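Local coordinates for pseudopodium-enriched atypical kinase 1 (Homo sapiens, PDB 6BHC), which is classed as a non-receptor tyrosine kinase but is regarded as a pseudokinase, and probably signals through a dimerising kinase fold with an unusual catalytic cleft, at residues P64-E67 with V72-T75; R131-E136 with R143-V148; Q179-L184 with G348-L353; Q186-L191 with I341-A346; N294-N299 with R305-A310. The protein carries 1 engineered substitution. One frame throughout, in Å; residues are numbered along the deposited sequence. Where two conformers were deposited one is given.

Contact 1 of 5, residues P64-E67 with V72-T75; sequences PCCE and VYYT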
# COMPACT_ATOMS: atom_id res chain seq x y z
N PRO A 64 -23.41 33.01 7.79
CA PRO A 64 -22.41 32.23 8.53
C PRO A 64 -22.27 30.83 7.96
O PRO A 64 -23.23 30.23 7.48
CB PRO A 64 -22.97 32.20 9.96
CG PRO A 64 -23.91 33.37 10.03
CD PRO A 64 -24.50 33.49 8.66
N CYS A 65 -21.04 30.31 8.02
CA CYS A 65 -20.79 28.93 7.63
C CYS A 65 -21.02 27.96 8.77
O CYS A 65 -21.18 26.75 8.52
CB CYS A 65 -19.36 28.78 7.09
SG CYS A 65 -18.05 29.03 8.31
N CYS A 66 -21.05 28.44 10.01
CA CYS A 66 -21.31 27.60 11.17
C CYS A 66 -21.66 28.49 12.35
O CYS A 66 -21.11 29.58 12.50
CB CYS A 66 -20.10 26.72 11.51
SG CYS A 66 -20.34 25.65 12.95
N GLU A 67 -22.59 28.02 13.19
CA GLU A 67 -23.03 28.74 14.38
C GLU A 67 -22.85 27.81 15.58
O GLU A 67 -23.70 26.95 15.83
CB GLU A 67 -24.47 29.21 14.25
CG GLU A 67 -24.66 30.37 13.28
CD GLU A 67 -26.12 30.66 13.01
OE1 GLU A 67 -26.74 29.93 12.21
OE2 GLU A 67 -26.65 31.63 13.60
N VAL A 72 -19.72 32.63 16.18
CA VAL A 72 -20.20 32.49 14.82
C VAL A 72 -18.99 32.44 13.90
O VAL A 72 -17.95 33.05 14.18
CB VAL A 72 -21.17 33.64 14.43
CG1 VAL A 72 -20.43 34.97 14.35
CG2 VAL A 72 -21.89 33.33 13.13
N TYR A 73 -19.11 31.68 12.81
CA TYR A 73 -17.99 31.43 11.91
C TYR A 73 -18.29 31.97 10.52
O TYR A 73 -19.42 31.84 10.02
CB TYR A 73 -17.69 29.93 11.81
CG TYR A 73 -17.02 29.35 13.03
CD1 TYR A 73 -15.64 29.36 13.17
CD2 TYR A 73 -17.78 28.78 14.05
CE1 TYR A 73 -15.03 28.82 14.28
CE2 TYR A 73 -17.17 28.24 15.16
CZ TYR A 73 -15.80 28.26 15.28
OH TYR A 73 -15.19 27.72 16.39
N TYR A 74 -17.27 32.55 9.89
CA TYR A 74 -17.37 33.04 8.53
C TYR A 74 -16.11 32.64 7.77
O TYR A 74 -15.00 32.86 8.26
CB TYR A 74 -17.53 34.57 8.49
CG TYR A 74 -18.86 35.07 8.98
CD1 TYR A 74 -19.06 35.37 10.32
CD2 TYR A 74 -19.92 35.28 8.10
CE1 TYR A 74 -20.28 35.84 10.78
CE2 TYR A 74 -21.14 35.75 8.55
CZ TYR A 74 -21.32 36.02 9.89
OH TYR A 74 -22.53 36.49 10.34
N THR A 75 -16.29 32.06 6.59
CA THR A 75 -15.15 31.81 5.71
C THR A 75 -14.61 33.14 5.19
O THR A 75 -15.36 34.05 4.84
CB THR A 75 -15.56 30.92 4.54
OG1 THR A 75 -16.57 31.58 3.76
CG2 THR A 75 -16.12 29.60 5.05

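Contact 2 of 5, residues R131-E136 with R143-V148; sequences RLLPWE and RSHVVV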
# COMPACT_ATOMS: atom_id res chain seq x y z
N ARG A 131 -24.91 43.33 12.11
CA ARG A 131 -25.62 42.50 11.15
C ARG A 131 -25.00 41.11 11.01
O ARG A 131 -25.69 40.18 10.58
CB ARG A 131 -25.65 43.20 9.79
CG ARG A 131 -24.28 43.56 9.25
CD ARG A 131 -24.38 44.23 7.89
NE ARG A 131 -23.06 44.58 7.36
CZ ARG A 131 -22.29 43.75 6.67
NH1 ARG A 131 -22.70 42.51 6.42
NH2 ARG A 131 -21.11 44.16 6.23
N LEU A 132 -23.72 40.96 11.37
CA LEU A 132 -23.08 39.65 11.31
C LEU A 132 -23.43 38.79 12.52
O LEU A 132 -23.45 37.56 12.42
CB LEU A 132 -21.57 39.81 11.20
CG LEU A 132 -21.04 40.52 9.96
CD1 LEU A 132 -19.54 40.74 10.08
CD2 LEU A 132 -21.38 39.71 8.71
N LEU A 133 -23.72 39.42 13.66
CA LEU A 133 -23.99 38.70 14.89
C LEU A 133 -25.49 38.43 15.01
O LEU A 133 -26.28 39.38 14.99
CB LEU A 133 -23.51 39.49 16.09
CG LEU A 133 -22.05 39.93 16.02
CD1 LEU A 133 -21.71 40.78 17.23
CD2 LEU A 133 -21.14 38.72 15.93
N PRO A 134 -25.91 37.17 15.13
CA PRO A 134 -27.35 36.91 15.27
C PRO A 134 -27.92 37.38 16.59
O PRO A 134 -29.12 37.70 16.66
CB PRO A 134 -27.45 35.38 15.13
CG PRO A 134 -26.15 34.96 14.51
CD PRO A 134 -25.13 35.93 14.99
N TRP A 135 -27.11 37.45 17.65
CA TRP A 135 -27.58 37.83 18.97
C TRP A 135 -27.56 39.34 19.20
O TRP A 135 -27.69 39.78 20.35
CB TRP A 135 -26.75 37.13 20.05
CG TRP A 135 -25.30 37.51 20.05
CD1 TRP A 135 -24.73 38.58 20.68
CD2 TRP A 135 -24.23 36.83 19.37
NE1 TRP A 135 -23.37 38.60 20.44
CE2 TRP A 135 -23.05 37.54 19.64
CE3 TRP A 135 -24.17 35.69 18.56
CZ2 TRP A 135 -21.81 37.15 19.13
CZ3 TRP A 135 -22.94 35.30 18.06
CH2 TRP A 135 -21.78 36.03 18.34
N GLU A 136 -27.41 40.14 18.15
CA GLU A 136 -27.38 41.59 18.28
C GLU A 136 -28.41 42.23 17.35
O GLU A 136 -29.24 41.52 16.75
CB GLU A 136 -25.99 42.14 17.97
CG GLU A 136 -24.92 41.79 19.01
CD GLU A 136 -24.62 42.94 19.95
OE1 GLU A 136 -25.51 43.31 20.74
OE2 GLU A 136 -23.50 43.48 19.89
N ARG A 143 -19.91 47.31 18.35
CA ARG A 143 -19.21 46.93 19.57
C ARG A 143 -17.97 46.12 19.23
O ARG A 143 -17.82 45.60 18.11
CB ARG A 143 -20.12 46.11 20.50
CG ARG A 143 -21.34 46.87 20.98
CD ARG A 143 -21.70 46.52 22.41
NE ARG A 143 -22.44 47.59 23.05
CZ ARG A 143 -22.78 47.60 24.34
NH1 ARG A 143 -22.45 46.58 25.12
NH2 ARG A 143 -23.46 48.63 24.84
N SER A 144 -17.07 46.02 20.20
CA SER A 144 -15.82 45.30 20.03
C SER A 144 -15.97 43.86 20.51
O SER A 144 -16.56 43.60 21.57
CB SER A 144 -14.69 45.98 20.81
OG SER A 144 -13.47 45.28 20.65
N HIS A 145 -15.45 42.93 19.72
CA HIS A 145 -15.54 41.51 20.02
C HIS A 145 -14.19 40.85 19.82
O HIS A 145 -13.32 41.36 19.11
CB HIS A 145 -16.59 40.81 19.14
CG HIS A 145 -18.00 41.23 19.42
ND1 HIS A 145 -18.88 40.46 20.15
CD2 HIS A 145 -18.68 42.35 19.07
CE1 HIS A 145 -20.04 41.09 20.24
NE2 HIS A 145 -19.94 42.23 19.59
N VAL A 146 -14.01 39.70 20.47
CA VAL A 146 -12.81 38.89 20.29
C VAL A 146 -12.96 38.08 19.01
O VAL A 146 -13.91 37.31 18.85
CB VAL A 146 -12.58 37.97 21.50
CG1 VAL A 146 -11.35 37.10 21.27
CG2 VAL A 146 -12.43 38.79 22.77
N VAL A 147 -12.02 38.26 18.08
CA VAL A 147 -12.03 37.57 16.80
C VAL A 147 -10.88 36.57 16.79
O VAL A 147 -9.73 36.94 17.04
CB VAL A 147 -11.91 38.56 15.63
CG1 VAL A 147 -11.81 37.81 14.31
CG2 VAL A 147 -13.10 39.51 15.62
N VAL A 148 -11.20 35.32 16.50
CA VAL A 148 -10.22 34.24 16.45
C VAL A 148 -10.16 33.71 15.02
O VAL A 148 -11.19 33.61 14.35
CB VAL A 148 -10.57 33.11 17.44
CG1 VAL A 148 -9.48 32.05 17.45
CG2 VAL A 148 -10.78 33.68 18.84

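Contact 3 of 5, residues Q179-L184 with G348-L353; sequences QVCLLL and GILQCL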
# COMPACT_ATOMS: atom_id res chain seq x y z
N GLN A 179 -22.24 6.18 11.92
CA GLN A 179 -21.63 7.51 11.94
C GLN A 179 -21.59 8.08 13.35
O GLN A 179 -20.65 8.80 13.70
CB GLN A 179 -22.40 8.46 11.02
CG GLN A 179 -22.44 8.05 9.56
CD GLN A 179 -23.18 9.06 8.70
OE1 GLN A 179 -22.70 10.18 8.48
NE2 GLN A 179 -24.36 8.69 8.23
N VAL A 180 -22.60 7.78 14.17
CA VAL A 180 -22.60 8.23 15.55
C VAL A 180 -21.42 7.63 16.31
O VAL A 180 -20.72 8.33 17.04
CB VAL A 180 -23.94 7.89 16.23
CG1 VAL A 180 -23.86 8.09 17.73
CG2 VAL A 180 -25.05 8.76 15.65
N CYS A 181 -21.17 6.33 16.11
CA CYS A 181 -20.02 5.69 16.76
C CYS A 181 -18.71 6.32 16.30
O CYS A 181 -17.78 6.48 17.09
CB CYS A 181 -20.02 4.19 16.48
SG CYS A 181 -21.37 3.27 17.28
N LEU A 182 -18.62 6.67 15.01
CA LEU A 182 -17.39 7.26 14.50
C LEU A 182 -17.16 8.66 15.07
O LEU A 182 -16.02 9.03 15.37
CB LEU A 182 -17.42 7.30 12.97
CG LEU A 182 -17.05 5.99 12.28
CD1 LEU A 182 -17.35 6.05 10.79
CD2 LEU A 182 -15.58 5.65 12.52
N LEU A 183 -18.23 9.45 15.22
CA LEU A 183 -18.08 10.76 15.84
C LEU A 183 -17.75 10.63 17.32
O LEU A 183 -16.90 11.37 17.84
CB LEU A 183 -19.35 11.58 15.64
CG LEU A 183 -19.70 11.94 14.20
CD1 LEU A 183 -20.91 12.86 14.14
CD2 LEU A 183 -18.51 12.57 13.49
N LEU A 184 -18.41 9.70 18.02
CA LEU A 184 -18.12 9.49 19.43
C LEU A 184 -16.69 9.00 19.64
O LEU A 184 -16.06 9.34 20.65
CB LEU A 184 -19.12 8.51 20.04
CG LEU A 184 -20.56 9.00 20.20
CD1 LEU A 184 -21.47 7.87 20.65
CD2 LEU A 184 -20.63 10.17 21.17
N GLY A 348 -12.53 2.02 23.80
CA GLY A 348 -12.44 0.61 23.45
C GLY A 348 -13.78 -0.00 23.11
O GLY A 348 -13.86 -0.87 22.24
N ILE A 349 -14.85 0.44 23.77
CA ILE A 349 -16.19 -0.03 23.44
C ILE A 349 -16.57 0.44 22.04
O ILE A 349 -17.05 -0.35 21.21
CB ILE A 349 -17.20 0.44 24.49
CG1 ILE A 349 -16.92 -0.23 25.84
CG2 ILE A 349 -18.63 0.17 24.03
CD1 ILE A 349 -17.91 0.11 26.92
N LEU A 350 -16.35 1.72 21.74
CA LEU A 350 -16.68 2.25 20.42
C LEU A 350 -15.87 1.56 19.33
O LEU A 350 -16.40 1.26 18.26
CB LEU A 350 -16.44 3.76 20.40
CG LEU A 350 -17.41 4.58 21.25
CD1 LEU A 350 -16.90 6.00 21.43
CD2 LEU A 350 -18.79 4.58 20.63
N GLN A 351 -14.58 1.30 19.59
CA GLN A 351 -13.78 0.55 18.63
C GLN A 351 -14.33 -0.85 18.43
O GLN A 351 -14.32 -1.38 17.32
CB GLN A 351 -12.33 0.49 19.10
CG GLN A 351 -11.61 1.83 19.07
CD GLN A 351 -10.30 1.81 19.83
OE1 GLN A 351 -10.15 1.06 20.80
NE2 GLN A 351 -9.35 2.62 19.40
N CYS A 352 -14.83 -1.47 19.51
CA CYS A 352 -15.38 -2.81 19.40
C CYS A 352 -16.67 -2.82 18.59
O CYS A 352 -16.92 -3.74 17.80
CB CYS A 352 -15.61 -3.41 20.78
SG CYS A 352 -16.33 -5.07 20.74
N LEU A 353 -17.52 -1.80 18.78
CA LEU A 353 -18.77 -1.74 18.02
C LEU A 353 -18.51 -1.49 16.54
O LEU A 353 -19.28 -1.95 15.68
CB LEU A 353 -19.68 -0.66 18.58
CG LEU A 353 -20.13 -0.81 20.04
CD1 LEU A 353 -21.06 0.33 20.44
CD2 LEU A 353 -20.80 -2.15 20.27

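Contact 4 of 5, residues Q186-L191 with I341-A346; sequences QLCSGL and ILISDA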
# COMPACT_ATOMS: atom_id res chain seq x y z
N GLN A 186 -14.06 9.83 17.82
CA GLN A 186 -13.19 11.00 17.72
C GLN A 186 -13.30 11.87 18.97
O GLN A 186 -12.30 12.45 19.41
CB GLN A 186 -13.53 11.81 16.47
CG GLN A 186 -13.36 11.04 15.17
CD GLN A 186 -13.69 11.89 13.96
OE1 GLN A 186 -13.02 12.88 13.68
NE2 GLN A 186 -14.74 11.51 13.25
N LEU A 187 -14.50 11.98 19.54
CA LEU A 187 -14.67 12.74 20.77
C LEU A 187 -13.85 12.13 21.90
O LEU A 187 -13.16 12.85 22.64
CB LEU A 187 -16.15 12.81 21.15
CG LEU A 187 -16.46 13.47 22.50
CD1 LEU A 187 -15.99 14.92 22.52
CD2 LEU A 187 -17.95 13.38 22.82
N CYS A 188 -13.91 10.81 22.05
CA CYS A 188 -13.13 10.15 23.10
C CYS A 188 -11.64 10.37 22.89
O CYS A 188 -10.89 10.53 23.87
CB CYS A 188 -13.47 8.66 23.14
SG CYS A 188 -15.18 8.32 23.64
N SER A 189 -11.19 10.39 21.64
CA SER A 189 -9.78 10.64 21.36
C SER A 189 -9.36 12.02 21.85
O SER A 189 -8.32 12.18 22.49
CB SER A 189 -9.51 10.49 19.86
OG SER A 189 -9.77 9.17 19.43
N GLY A 190 -10.17 13.04 21.55
CA GLY A 190 -9.85 14.38 22.01
C GLY A 190 -9.94 14.52 23.52
O GLY A 190 -9.13 15.22 24.14
N LEU A 191 -10.93 13.86 24.14
CA LEU A 191 -11.03 13.89 25.59
C LEU A 191 -9.88 13.14 26.25
O LEU A 191 -9.40 13.53 27.31
CB LEU A 191 -12.38 13.31 26.04
CG LEU A 191 -13.62 14.12 25.67
CD1 LEU A 191 -14.88 13.41 26.13
CD2 LEU A 191 -13.55 15.52 26.25
N ILE A 341 -17.03 4.39 34.11
CA ILE A 341 -15.90 3.95 33.30
C ILE A 341 -15.09 5.15 32.83
O ILE A 341 -15.56 6.29 32.77
CB ILE A 341 -16.36 3.10 32.11
CG1 ILE A 341 -17.21 3.94 31.15
CG2 ILE A 341 -17.13 1.87 32.59
CD1 ILE A 341 -17.48 3.26 29.82
N LEU A 342 -13.83 4.88 32.49
CA LEU A 342 -12.92 5.90 31.98
C LEU A 342 -13.18 6.14 30.50
O LEU A 342 -13.73 5.30 29.79
CB LEU A 342 -11.47 5.47 32.21
CG LEU A 342 -10.97 5.45 33.65
CD1 LEU A 342 -9.65 4.71 33.76
CD2 LEU A 342 -10.83 6.87 34.18
N ILE A 343 -12.75 7.32 30.03
CA ILE A 343 -12.96 7.68 28.64
C ILE A 343 -12.14 6.80 27.70
O ILE A 343 -12.46 6.70 26.51
CB ILE A 343 -12.66 9.17 28.41
CG1 ILE A 343 -13.48 9.71 27.24
CG2 ILE A 343 -11.17 9.40 28.17
CD1 ILE A 343 -14.97 9.76 27.50
N SER A 344 -11.08 6.16 28.20
CA SER A 344 -10.33 5.21 27.39
C SER A 344 -11.06 3.87 27.28
O SER A 344 -10.89 3.16 26.29
CB SER A 344 -8.93 5.00 27.97
OG SER A 344 -8.17 6.19 27.89
N ASP A 345 -11.86 3.52 28.29
CA ASP A 345 -12.70 2.34 28.18
C ASP A 345 -13.84 2.57 27.21
O ASP A 345 -14.20 1.68 26.43
CB ASP A 345 -13.24 1.95 29.56
CG ASP A 345 -12.14 1.70 30.57
OD1 ASP A 345 -11.07 1.19 30.17
OD2 ASP A 345 -12.33 2.03 31.76
N ALA A 346 -14.43 3.78 27.23
CA ALA A 346 -15.45 4.13 26.25
C ALA A 346 -14.89 4.06 24.84
O ALA A 346 -15.59 3.63 23.91
CB ALA A 346 -16.00 5.52 26.54

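Contact 5 of 5, residues N294-N299 with R305-A310; sequences NPFDEN and REYTRA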
# COMPACT_ATOMS: atom_id res chain seq x y z
N ASN A 294 -32.36 14.44 26.58
CA ASN A 294 -31.49 14.29 27.73
C ASN A 294 -32.19 13.42 28.78
O ASN A 294 -33.30 13.77 29.22
CB ASN A 294 -31.15 15.67 28.31
CG ASN A 294 -30.22 15.61 29.51
OD1 ASN A 294 -29.75 14.55 29.91
ND2 ASN A 294 -29.94 16.77 30.09
N PRO A 295 -31.60 12.29 29.17
CA PRO A 295 -32.29 11.38 30.11
C PRO A 295 -32.74 12.05 31.40
O PRO A 295 -33.74 11.62 32.00
CB PRO A 295 -31.23 10.31 30.39
CG PRO A 295 -30.35 10.33 29.19
CD PRO A 295 -30.31 11.75 28.72
N PHE A 296 -32.03 13.09 31.84
CA PHE A 296 -32.39 13.82 33.05
C PHE A 296 -33.35 14.96 32.77
O PHE A 296 -33.67 15.73 33.68
CB PHE A 296 -31.12 14.31 33.74
CG PHE A 296 -30.12 13.22 33.99
CD1 PHE A 296 -30.18 12.45 35.14
CD2 PHE A 296 -29.13 12.95 33.06
CE1 PHE A 296 -29.27 11.44 35.36
CE2 PHE A 296 -28.22 11.93 33.27
CZ PHE A 296 -28.29 11.18 34.43
N ASP A 297 -33.81 15.09 31.52
CA ASP A 297 -34.96 15.93 31.19
C ASP A 297 -36.21 15.11 30.91
O ASP A 297 -37.32 15.60 31.16
CB ASP A 297 -34.65 16.80 29.96
CG ASP A 297 -33.70 17.93 30.28
OD1 ASP A 297 -33.78 18.49 31.39
OD2 ASP A 297 -32.87 18.26 29.41
N GLU A 298 -36.07 13.89 30.39
CA GLU A 298 -37.23 13.02 30.19
C GLU A 298 -37.71 12.44 31.51
O GLU A 298 -38.92 12.31 31.74
CB GLU A 298 -36.88 11.92 29.20
CG GLU A 298 -37.99 10.90 28.98
CD GLU A 298 -37.60 9.82 27.99
OE1 GLU A 298 -36.44 9.85 27.51
OE2 GLU A 298 -38.44 8.95 27.69
N ASN A 299 -36.77 12.07 32.40
CA ASN A 299 -37.08 11.57 33.73
C ASN A 299 -36.40 12.50 34.74
O ASN A 299 -35.35 12.16 35.30
CB ASN A 299 -36.61 10.12 33.90
CG ASN A 299 -37.35 9.39 35.00
OD1 ASN A 299 -37.84 10.00 35.95
ND2 ASN A 299 -37.43 8.07 34.87
N ARG A 305 -32.24 11.16 43.26
CA ARG A 305 -32.11 9.81 43.79
C ARG A 305 -30.72 9.30 43.44
O ARG A 305 -29.85 10.05 42.99
CB ARG A 305 -33.21 8.89 43.23
CG ARG A 305 -34.63 9.28 43.62
CD ARG A 305 -35.66 8.65 42.69
NE ARG A 305 -35.63 7.19 42.72
CZ ARG A 305 -35.05 6.43 41.79
NH1 ARG A 305 -35.08 5.11 41.90
NH2 ARG A 305 -34.45 6.99 40.75
N GLU A 306 -30.50 8.01 43.66
CA GLU A 306 -29.29 7.31 43.22
C GLU A 306 -29.75 6.16 42.34
O GLU A 306 -29.86 5.01 42.78
CB GLU A 306 -28.44 6.84 44.41
CG GLU A 306 -27.81 7.98 45.19
CD GLU A 306 -26.85 7.51 46.26
OE1 GLU A 306 -26.77 6.28 46.49
OE2 GLU A 306 -26.18 8.36 46.88
N TYR A 307 -30.03 6.48 41.08
CA TYR A 307 -30.68 5.57 40.15
C TYR A 307 -29.79 4.36 39.83
O TYR A 307 -28.62 4.29 40.21
CB TYR A 307 -31.05 6.31 38.87
CG TYR A 307 -29.90 7.08 38.26
CD1 TYR A 307 -29.62 8.38 38.66
CD2 TYR A 307 -29.08 6.51 37.30
CE1 TYR A 307 -28.57 9.09 38.12
CE2 TYR A 307 -28.02 7.21 36.75
CZ TYR A 307 -27.77 8.50 37.17
OH TYR A 307 -26.72 9.21 36.63
N THR A 308 -30.38 3.41 39.12
CA THR A 308 -29.70 2.21 38.66
C THR A 308 -29.78 2.14 37.13
O THR A 308 -30.15 3.11 36.46
CB THR A 308 -30.30 0.96 39.31
OG1 THR A 308 -31.70 0.88 38.99
CG2 THR A 308 -30.14 1.02 40.82
N ARG A 309 -29.43 0.97 36.59
CA ARG A 309 -29.44 0.81 35.14
C ARG A 309 -30.86 0.77 34.59
O ARG A 309 -31.13 1.31 33.51
CB ARG A 309 -28.67 -0.46 34.76
CG ARG A 309 -27.97 -0.42 33.41
CD ARG A 309 -28.90 -0.81 32.27
NE ARG A 309 -28.16 -1.05 31.03
CZ ARG A 309 -28.71 -1.47 29.90
NH1 ARG A 309 -27.95 -1.67 28.82
NH2 ARG A 309 -30.01 -1.71 29.83
N ALA A 310 -31.78 0.15 35.32
CA ALA A 310 -33.16 0.03 34.87
C ALA A 310 -33.92 1.35 34.95
O ALA A 310 -35.00 1.46 34.35
CB ALA A 310 -33.89 -1.03 35.69

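Contact 1 of 5, residues P64-E67 with V72-T75
Tyr-74 leaves its strand pointing away from segment 64-67, yet its ring packs on Pro-64. From its CB, CG lies beside the backbone N of Tyr-74 (chi1 -70°), and this turn carries one ring face back over Pro-64. Along the ring, CD2 of Tyr-74 meets Pro-64 CA at 4.0 Å, and Tyr-74 CE2 comes within 3.6 Å of Pro-64 N. Pro-64 CA stands over the face in a CH-pi contact, 27° off the normal to the Tyr-74 ring. Further out, Tyr-74 CZ packs on Pro-64 CG at 3.7 Å. The tip, Tyr-74 OH, lies 3.4 Å from Pro-64 CG and is hydrogen-bonded to Leu-132 O. A phenylalanine here would keep the face on Pro-64 but would probably leave the carbonyl of Leu-132 without its mate and the ring less firmly fixed.

Two backbone bonds join the segments: Cys-65 N gives to Tyr-73 O at 3.0 Å, bent at 144°, and Tyr-73 N gives to Cys-66 O at 2.9 Å. Val-72 CG2 packs against Pro-64 CB at 3.5 Å, the two side chains meeting at a slant.

The hairpin of strands 66-67 and 71-78 belongs to the N-lobe sheet, its turn probably matching the glycine-rich loop of active kinases. Strand 85-91 flanks strand 71-78, and Leu-210 of strand 209-212 touches Cys-66 and Tyr-73.

Contact 2 of 5, residues R131-E136 with R143-V148
Leu-133 and His-145 meet in the N-lobe of the kinase fold, where the loop between antiparallel strands 123-128 and 143-150 bends back over the second of them. The first shell centres on the imidazole. The CD1 methyl of Leu-133 lies over one face of the ring, 3.6 Å from the His-145 centroid and displaced toward the rim, a CH-pi contact. Against the edge, in the ring plane, comes Glu-136 OE2, 3.8 Å from His-145 NE2, with the carboxylate turned 67° from the imidazole; the pair is too far apart and Glu-136 too poorly ordered to count as a bond. Trp-135 slides past with its NE1 4.2 Å from His-145 CE1. Burial without a polar mate is the cost of this arrangement, for His-145 NE2 has no partner in the model.

What positions these groups is a type I turn from Leu-133 to Glu-136, closed by a weak bond from Glu-136 N to Leu-133 O of 3.4 Å. The turn also lays Leu-133 CB over the centre of the Trp-135 ring, so one residue packs on two flat groups, its CB on the indole face and its CD1 on the imidazole. Farther out, Leu-133 rests on Ile-90 of strand 85-91 and Trp-135 on Lys-92. Backbone bonds between His-145 and Ala-126 pair strand 143-150 with strand 123-128. Toward the surface the opposite charges of Glu-136 and Arg-143, both poorly ordered, stay apart. The closest approach is Leu-133 CD1 to His-145 NE2, 3.3 Å.

Contact 3 of 5, residues Q179-L184 with G348-L353
Leu-350 lays its CD1 methyl over one face of a flat group, the peptide carbonyl of Leu-184, standing 3.5 Å from both the C and the O of Leu-184. No aromatic ring takes part across this interface. The setting is the helical C-lobe of the protein kinase fold, in which helix 173-194, probably the counterpart of helix E of canonical kinases, leads toward the catalytic-loop region, and helix 343-354 packs alongside it.

The two helices run roughly antiparallel, the short segments making an angle of 148° with their axes 9.5 Å apart at closest approach. Across this gap Leu-350 does most of the reaching. Its CG lies beside its own backbone N (chi1 -69°), from where the two methyls fork over one turn of the facing helix: CD1 of Leu-350 also meets Leu-184 CB at 3.6 Å, while CD2 of Leu-350 is 4.1 Å from Cys-181 O. The side-chain contacts are apolar, with the Leu-350 methyls also touching these backbone carbonyls of the facing helix.

Leu-325 and Leu-328 of helix 322-332 pack against the same seam, and Ile-286 and Met-289 of helix 277-289 cover Leu-184. One turn along, Cys-181 SG faces the CD1 methyl of Leu-353 at 4.3 Å.

Contact 4 of 5, residues Q186-L191 with I341-A346
Helix-on-helix packing in the core of the kinase C-lobe joins Cys-188 and Leu-191 of helix 173-194 to Ile-343 and Ala-346, on the first turn of helix 343-354. Every touching residue is buried and the side-chain contacts are apolar. Ile-343 is central to them: its CG1 lies roughly opposite the backbone N (chi1 -152°), which sends CD1 across to the other helix. There Ile-343 CD1 meets Leu-191 CD1 at 3.9 Å, the two side chains crossing nearly at right angles, and its other neighbour is Cys-188 SG, 4.1 Å from that same Ile-343 CD1. The sulfur of Cys-188 also rests on the Ala-346 methyl, SG to CB 4.1 Å, so it touches two residues one helical turn apart. An alanine in place of Ile-343 would lose everything beyond CB, including the CD1 methyl, and would probably open a gap between Leu-191 and Cys-188.

The helix begins just after Leu-342, at the N-cap, whose N is weakly bonded to Asp-345 OD2. Thr-282 of helix 277-289 touches both Leu-191 and Ile-343, and Leu-328 of helix 322-332 packs on Ala-346, so helices 277-289 and 322-332 both border the contact.

Contact 5 of 5, residues N294-N299 with R305-A310
The short helix 295-298 and the loop that follows it are joined by one aromatic pair, Phe-296 with Tyr-307, in the C-lobe of the kinase fold. Phe-296 turns its edge toward the face of Tyr-307, an offset edge-to-face (T-shaped) stack with ring centroids 5.6 Å apart and planes inclined at 62°. Phe-296 CE1 is 3.7 Å from Tyr-307 CE1, and Phe-296 CZ comes to 3.3 Å from Tyr-307 OH, which lies near the plane of the Phe-296 ring. The two side chains cross nearly at right angles. For Tyr-307, CG sits between its backbone N and carbonyl carbon (chi1 51°), a placement that directs the ring at the helix.

Pro-295 and Phe-296 are consistent with the Pro-Phe pair often found after helix F of kinases, which helix 277-289 probably represents. Asn-294 takes the N-cap: its OD1 accepts a weak bond from Phe-296 N at 3.3 Å, and its backbone O receives both Asp-297 N, at 2.7 Å, and Glu-298 N. The phenyl ring projects from this capped first turn.

Other groups hold the rings in place. Phe-280 of helix 277-289 meets Phe-296, Lys-303 makes a cation-pi contact with it, and Tyr-307 OH is hydrogen-bonded to Leu-333 O.

From the N terminus, contact 1 closes a four-residue turn between adjacent strands, and contact 2 then folds the loop after strand 123-128 against strand 143-150 of the same N-lobe sheet; the two touch where Val-72 CG1 packs on Leu-133 CD2, their centres about 11 Å apart. The remaining contacts lie in the C-lobe. Contact 3 spans 163 residues, joining helix 173-194 to helix 343-354; contact 4, a little farther along the first helix and earlier in the second, falls within that span and touches contact 3 through Leu-350 and Cys-188. Contact 5 closes a loop within both, without touching them. No contacts cross along the chain.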